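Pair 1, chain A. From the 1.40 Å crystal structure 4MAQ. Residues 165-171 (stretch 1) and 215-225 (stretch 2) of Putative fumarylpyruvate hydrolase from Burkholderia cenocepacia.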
# COMPACT_ATOMS: atom_id res chain seq x y z
N ILE A 165 -24.83 7.71 -9.02
CA ILE A 165 -23.93 7.00 -8.10
C ILE A 165 -24.51 7.25 -6.72
O ILE A 165 -24.78 8.41 -6.34
CB ILE A 165 -22.45 7.46 -8.24
CG1 ILE A 165 -21.59 6.87 -7.12
CG2 ILE A 165 -22.31 9.00 -8.30
CD1 ILE A 165 -20.09 6.91 -7.36
N TRP A 166 -24.77 6.19 -5.96
CA TRP A 166 -25.58 6.34 -4.75
C TRP A 166 -25.20 5.31 -3.70
O TRP A 166 -24.63 4.24 -4.00
CB TRP A 166 -27.08 6.24 -5.11
CG TRP A 166 -27.44 4.87 -5.62
CD1 TRP A 166 -27.29 4.39 -6.91
CD2 TRP A 166 -27.96 3.78 -4.85
NE1 TRP A 166 -27.69 3.06 -6.96
CE2 TRP A 166 -28.11 2.68 -5.72
CE3 TRP A 166 -28.33 3.64 -3.49
CZ2 TRP A 166 -28.60 1.43 -5.28
CZ3 TRP A 166 -28.82 2.39 -3.06
CH2 TRP A 166 -28.95 1.31 -3.95
N LEU A 167 -25.55 5.63 -2.46
CA LEU A 167 -25.35 4.70 -1.36
C LEU A 167 -26.45 4.96 -0.33
O LEU A 167 -26.80 6.12 -0.06
CB LEU A 167 -23.95 4.89 -0.74
CG LEU A 167 -23.60 4.05 0.51
CD1 LEU A 167 -22.10 3.84 0.58
CD2 LEU A 167 -24.10 4.66 1.81
N ALA A 168 -27.02 3.88 0.21
CA ALA A 168 -28.00 3.95 1.29
C ALA A 168 -27.57 3.08 2.45
O ALA A 168 -26.79 2.12 2.29
CB ALA A 168 -29.37 3.49 0.77
N VAL A 169 -28.06 3.45 3.63
CA VAL A 169 -27.80 2.70 4.86
C VAL A 169 -29.16 2.39 5.49
O VAL A 169 -29.97 3.30 5.74
CB VAL A 169 -26.95 3.54 5.85
CG1 VAL A 169 -26.85 2.87 7.21
CG2 VAL A 169 -25.56 3.80 5.29
N ASN A 170 -29.40 1.10 5.71
CA ASN A 170 -30.70 0.66 6.21
C ASN A 170 -31.84 1.24 5.38
O ASN A 170 -32.91 1.62 5.90
CB ASN A 170 -30.84 0.94 7.72
CG ASN A 170 -29.69 0.36 8.49
OD1 ASN A 170 -29.19 -0.72 8.14
ND2 ASN A 170 -29.24 1.06 9.52
N GLY A 171 -31.62 1.30 4.07
CA GLY A 171 -32.66 1.74 3.13
C GLY A 171 -32.79 3.25 3.02
O GLY A 171 -33.60 3.74 2.23
N ALA A 215 -21.20 8.11 8.79
CA ALA A 215 -20.78 6.93 9.57
C ALA A 215 -21.60 5.67 9.29
O ALA A 215 -22.79 5.73 8.94
CB ALA A 215 -20.83 7.27 11.05
N LEU A 216 -20.96 4.52 9.51
CA LEU A 216 -21.59 3.19 9.50
C LEU A 216 -21.49 2.61 10.90
O LEU A 216 -20.42 2.65 11.50
CB LEU A 216 -20.87 2.24 8.54
CG LEU A 216 -20.94 2.62 7.06
CD1 LEU A 216 -20.05 1.67 6.25
CD2 LEU A 216 -22.39 2.62 6.58
N GLN A 217 -22.60 2.09 11.41
CA GLN A 217 -22.62 1.39 12.69
C GLN A 217 -22.52 -0.10 12.45
O GLN A 217 -22.95 -0.59 11.41
CB GLN A 217 -23.94 1.66 13.43
CG GLN A 217 -24.23 3.13 13.66
CD GLN A 217 -23.07 3.83 14.33
OE1 GLN A 217 -22.46 3.29 15.25
NE2 GLN A 217 -22.75 5.03 13.85
N PRO A 218 -21.93 -0.84 13.42
CA PRO A 218 -21.98 -2.29 13.35
C PRO A 218 -23.41 -2.77 13.08
O PRO A 218 -24.36 -2.28 13.70
CB PRO A 218 -21.50 -2.72 14.74
CG PRO A 218 -20.61 -1.61 15.18
CD PRO A 218 -21.27 -0.37 14.65
N GLY A 219 -23.57 -3.68 12.12
CA GLY A 219 -24.89 -4.21 11.78
C GLY A 219 -25.60 -3.48 10.65
O GLY A 219 -26.62 -3.96 10.16
N ASP A 220 -25.10 -2.31 10.25
CA ASP A 220 -25.80 -1.56 9.21
C ASP A 220 -25.84 -2.35 7.90
O ASP A 220 -24.86 -3.03 7.53
CB ASP A 220 -25.12 -0.21 8.96
CG ASP A 220 -25.55 0.87 9.93
OD1 ASP A 220 -26.48 0.64 10.74
OD2 ASP A 220 -24.94 1.96 9.88
N ARG A 221 -26.95 -2.21 7.17
CA ARG A 221 -27.10 -2.78 5.82
C ARG A 221 -26.78 -1.67 4.79
O ARG A 221 -27.50 -0.67 4.70
CB ARG A 221 -28.52 -3.33 5.58
CG ARG A 221 -28.74 -3.91 4.17
CD ARG A 221 -30.15 -4.51 3.98
NE ARG A 221 -30.37 -5.46 5.07
CZ ARG A 221 -29.91 -6.72 5.11
NH1 ARG A 221 -29.35 -7.29 4.04
NH2 ARG A 221 -30.00 -7.41 6.24
N VAL A 222 -25.68 -1.85 4.05
CA VAL A 222 -25.23 -0.84 3.10
C VAL A 222 -25.58 -1.31 1.70
O VAL A 222 -25.26 -2.44 1.32
CB VAL A 222 -23.70 -0.64 3.22
CG1 VAL A 222 -23.26 0.56 2.37
CG2 VAL A 222 -23.31 -0.48 4.69
N THR A 223 -26.28 -0.46 0.97
CA THR A 223 -26.57 -0.70 -0.44
C THR A 223 -26.04 0.46 -1.25
O THR A 223 -25.78 1.55 -0.71
CB THR A 223 -28.09 -0.85 -0.68
OG1 THR A 223 -28.77 0.25 -0.08
CG2 THR A 223 -28.61 -2.17 -0.10
N GLY A 224 -25.87 0.24 -2.54
CA GLY A 224 -25.43 1.33 -3.41
C GLY A 224 -25.20 0.84 -4.80
O GLY A 224 -25.44 -0.34 -5.12
N GLY A 225 -24.72 1.75 -5.65
CA GLY A 225 -24.54 1.40 -7.03
C GLY A 225 -24.13 2.54 -7.91
O GLY A 225 -24.10 3.70 -7.48
O HOH W 1 -29.17 -3.25 9.48
O HOH W 2 -29.38 0.00 2.63

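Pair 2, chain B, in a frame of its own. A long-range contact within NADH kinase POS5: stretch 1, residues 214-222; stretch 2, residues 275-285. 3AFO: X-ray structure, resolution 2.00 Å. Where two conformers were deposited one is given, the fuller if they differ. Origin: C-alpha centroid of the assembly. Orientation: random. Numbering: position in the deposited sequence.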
# COMPACT_ATOMS: atom_id res chain seq x y z
N ASN B 214 0.59 22.20 3.17
CA ASN B 214 -0.59 22.02 4.00
C ASN B 214 -1.77 22.42 3.14
O ASN B 214 -1.91 23.60 2.81
CB ASN B 214 -0.51 22.90 5.25
CG ASN B 214 0.69 22.57 6.12
OD1 ASN B 214 0.68 21.59 6.88
ND2 ASN B 214 1.73 23.39 6.03
N LEU B 215 -2.60 21.45 2.76
CA LEU B 215 -3.66 21.67 1.77
C LEU B 215 -5.04 21.30 2.29
O LEU B 215 -5.24 20.20 2.83
CB LEU B 215 -3.39 20.83 0.52
CG LEU B 215 -2.00 20.84 -0.10
CD1 LEU B 215 -2.00 19.83 -1.24
CD2 LEU B 215 -1.60 22.23 -0.60
N ASP B 216 -5.98 22.22 2.13
CA ASP B 216 -7.36 22.01 2.54
C ASP B 216 -8.19 21.68 1.32
O ASP B 216 -8.28 22.47 0.37
CB ASP B 216 -7.90 23.24 3.27
CG ASP B 216 -7.15 23.51 4.57
OD1 ASP B 216 -7.02 22.58 5.39
OD2 ASP B 216 -6.67 24.65 4.75
N ILE B 217 -8.81 20.50 1.37
CA ILE B 217 -9.51 19.93 0.23
C ILE B 217 -11.01 19.95 0.47
O ILE B 217 -11.49 19.50 1.52
CB ILE B 217 -9.04 18.47 -0.03
CG1 ILE B 217 -7.53 18.44 -0.33
CG2 ILE B 217 -9.83 17.86 -1.19
CD1 ILE B 217 -6.89 17.06 -0.26
N PHE B 218 -11.74 20.48 -0.51
CA PHE B 218 -13.20 20.56 -0.43
C PHE B 218 -13.79 19.86 -1.64
O PHE B 218 -13.34 20.08 -2.77
CB PHE B 218 -13.68 22.03 -0.39
CG PHE B 218 -13.09 22.85 0.76
CD1 PHE B 218 -13.85 23.13 1.89
CD2 PHE B 218 -11.79 23.33 0.69
CE1 PHE B 218 -13.32 23.88 2.95
CE2 PHE B 218 -11.24 24.09 1.75
CZ PHE B 218 -12.01 24.36 2.88
N ILE B 219 -14.79 19.03 -1.41
CA ILE B 219 -15.51 18.36 -2.48
C ILE B 219 -16.96 18.83 -2.44
O ILE B 219 -17.60 18.79 -1.39
CB ILE B 219 -15.42 16.82 -2.37
CG1 ILE B 219 -13.96 16.37 -2.53
CG2 ILE B 219 -16.28 16.16 -3.45
CD1 ILE B 219 -13.67 14.94 -2.05
N ASP B 220 -17.46 19.31 -3.58
CA ASP B 220 -18.85 19.78 -3.69
C ASP B 220 -19.19 20.79 -2.58
O ASP B 220 -20.28 20.77 -2.01
CB ASP B 220 -19.81 18.58 -3.69
CG ASP B 220 -19.48 17.58 -4.81
OD1 ASP B 220 -19.03 18.04 -5.88
OD2 ASP B 220 -19.67 16.36 -4.62
N GLY B 221 -18.23 21.65 -2.26
CA GLY B 221 -18.41 22.68 -1.24
C GLY B 221 -18.26 22.23 0.21
O GLY B 221 -18.31 23.07 1.10
N GLU B 222 -18.08 20.93 0.43
CA GLU B 222 -17.93 20.38 1.77
C GLU B 222 -16.45 20.12 2.05
O GLU B 222 -15.73 19.65 1.17
CB GLU B 222 -18.73 19.09 1.93
CG GLU B 222 -18.35 18.28 3.17
CD GLU B 222 -19.51 17.51 3.76
OE1 GLU B 222 -19.87 16.46 3.19
OE2 GLU B 222 -20.06 17.94 4.79
N ILE B 275 -11.53 7.68 -5.39
CA ILE B 275 -12.05 7.73 -6.76
C ILE B 275 -13.38 8.48 -6.69
O ILE B 275 -14.33 8.04 -6.02
CB ILE B 275 -12.27 6.32 -7.37
CG1 ILE B 275 -11.01 5.41 -7.23
CG2 ILE B 275 -12.75 6.42 -8.83
CD1 ILE B 275 -9.81 5.81 -8.07
N LEU B 276 -13.43 9.62 -7.36
CA LEU B 276 -14.57 10.54 -7.27
C LEU B 276 -15.36 10.54 -8.57
O LEU B 276 -14.81 10.20 -9.61
CB LEU B 276 -14.07 11.95 -6.94
CG LEU B 276 -13.08 12.12 -5.79
CD1 LEU B 276 -12.59 13.58 -5.71
CD2 LEU B 276 -13.70 11.69 -4.46
N PRO B 277 -16.67 10.89 -8.51
CA PRO B 277 -17.51 11.03 -9.69
C PRO B 277 -16.96 12.06 -10.66
O PRO B 277 -16.35 13.05 -10.22
CB PRO B 277 -18.82 11.58 -9.11
CG PRO B 277 -18.82 11.20 -7.72
CD PRO B 277 -17.41 11.26 -7.29
N HIS B 278 -17.18 11.85 -11.95
CA HIS B 278 -16.73 12.82 -12.96
C HIS B 278 -17.42 14.18 -12.77
O HIS B 278 -16.88 15.20 -13.17
CB HIS B 278 -16.96 12.28 -14.38
CG HIS B 278 -18.36 12.43 -14.86
ND1 HIS B 278 -18.75 13.47 -15.69
CD2 HIS B 278 -19.48 11.71 -14.60
CE1 HIS B 278 -20.05 13.36 -15.93
NE2 HIS B 278 -20.51 12.31 -15.29
N SER B 279 -18.58 14.16 -12.11
CA SER B 279 -19.39 15.35 -11.84
C SER B 279 -18.88 16.22 -10.68
O SER B 279 -19.43 17.30 -10.43
CB SER B 279 -20.83 14.91 -11.57
OG SER B 279 -20.88 13.95 -10.50
N SER B 280 -17.86 15.74 -9.97
CA SER B 280 -17.34 16.39 -8.75
C SER B 280 -16.80 17.80 -8.96
O SER B 280 -16.27 18.11 -10.01
CB SER B 280 -16.23 15.55 -8.13
OG SER B 280 -16.73 14.33 -7.66
N HIS B 281 -16.92 18.62 -7.92
CA HIS B 281 -16.37 19.97 -7.88
C HIS B 281 -15.31 19.93 -6.78
O HIS B 281 -15.62 19.65 -5.61
CB HIS B 281 -17.49 20.95 -7.53
CG HIS B 281 -17.04 22.37 -7.37
ND1 HIS B 281 -16.58 22.87 -6.17
CD2 HIS B 281 -16.99 23.40 -8.25
CE1 HIS B 281 -16.26 24.15 -6.32
NE2 HIS B 281 -16.50 24.49 -7.57
N ILE B 282 -14.07 20.17 -7.15
CA ILE B 282 -12.96 20.03 -6.21
C ILE B 282 -12.30 21.38 -6.04
O ILE B 282 -11.98 22.05 -7.03
CB ILE B 282 -11.90 19.01 -6.70
CG1 ILE B 282 -12.57 17.64 -6.94
CG2 ILE B 282 -10.75 18.89 -5.67
CD1 ILE B 282 -11.70 16.61 -7.68
N ARG B 283 -12.14 21.79 -4.79
CA ARG B 283 -11.41 23.00 -4.46
C ARG B 283 -10.30 22.65 -3.48
O ARG B 283 -10.56 21.97 -2.46
CB ARG B 283 -12.35 24.08 -3.88
CG ARG B 283 -11.63 25.36 -3.42
CD ARG B 283 -12.63 26.43 -3.01
NE ARG B 283 -13.37 26.09 -1.80
CZ ARG B 283 -13.08 26.57 -0.59
NH1 ARG B 283 -12.07 27.41 -0.42
NH2 ARG B 283 -13.82 26.21 0.46
N ILE B 284 -9.09 23.12 -3.78
CA ILE B 284 -7.94 22.95 -2.90
C ILE B 284 -7.30 24.31 -2.57
O ILE B 284 -6.85 25.03 -3.47
CB ILE B 284 -6.89 21.95 -3.47
CG1 ILE B 284 -7.55 20.58 -3.73
CG2 ILE B 284 -5.68 21.83 -2.51
CD1 ILE B 284 -6.60 19.52 -4.32
N LYS B 285 -7.31 24.67 -1.29
CA LYS B 285 -6.72 25.91 -0.82
C LYS B 285 -5.38 25.64 -0.12
O LYS B 285 -5.27 24.72 0.69
CB LYS B 285 -7.68 26.61 0.14
CG LYS B 285 -7.28 28.03 0.52
CD LYS B 285 -8.40 28.67 1.37
CE LYS B 285 -8.10 30.13 1.70
NZ LYS B 285 -9.14 30.67 2.64
O HOH W 3 -18.93 14.30 -6.19
O HOH W 4 -15.79 21.95 -3.62
O HOH W 5 -16.33 25.12 0.78

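Two antiparallel strands, the second entered through a beta turn, form the common frame of pair 1 and pair 2, whose central residues superpose with an RMSD of 0.7 Å. Strand 165-169 runs against strand 221-225 at 167° in pair 1, and strand 214-219 against strand 282-285 at 159° in pair 2. In the register, A:Ala168 faces A:Thr223 as B:Phe218 faces B:Arg283, each a hydrogen-bonded pair: A:Ala168 N donates to A:Thr223 O at 2.8 Å, and B:Phe218 N to B:Arg283 O at 2.7 Å.

A close match lies where the first strand ends. A:Asn170 and B:Asp220 both adopt left-handed backbone angles (50/39 and 52/39) and an m rotamer, and each is followed by a glycine of positive phi, A:Gly171 or B:Gly221. Here a side-chain oxygen takes over the acceptor role that a backbone carbonyl plays earlier in the ladder: A:Arg221 N donates to A:Asn170 OD1 at 2.9 Å, and B:His281 N to B:Asp220 OD1 at 3.0 Å. The second side-chain atom distinguishes amide from carboxylate. A:Asn170 ND2 donates to A:Asp220 OD1 at 3.0 Å, whereas at the matching positions a water bridges two acceptors, donating to B:Asp220 OD2 at 2.7 Å and to B:Ser280 OG at 2.6 Å.

On the face bearing A:Val169 and A:Val222, matched by B:Ile219 and B:Ile282, both pairs choose branched aliphatic residues. A:Val169 CG2 meets A:Leu216 CD2 at 3.6 Å, and the longer B:Ile219 reaches the equivalent leucine through CD1, 4.0 Å from B:Leu276 CD2.

The other face is filled differently. In pair 1 the large residue is A:Trp166, whose ring folds across the neighbouring strand; A:Gly224 CA lies 3.4 Å from the centroid of its six-membered ring, nearly on the ring normal. Glycine at A:Gly225 leaves room for the ring: a CB there would come 3.0 Å from A:Trp166 NE1, a clash. The backbones also approach closely at A:Gly224, where a CB would lie 2.6 Å from A:Trp166 O. Pair 2 has B:Asp216 at the tryptophan position and B:Lys285 at the A:Gly225 position; B:Ile284, matching A:Gly224, turns its side chain to the face of B:Ile217. Its aromatic residue sits two positions further on, at B:Phe218, where pair 1 has only A:Ala168. The guanidinium of B:Arg283 lies flat on that ring, with B:Arg283 CZ 3.9 Å from the B:Phe218 ring centroid, a cation-pi stack directly across the ladder. The general principle is that a shared backbone fixes the register and the directions of the side chains, but leaves open which position carries the bulk and what packs on it.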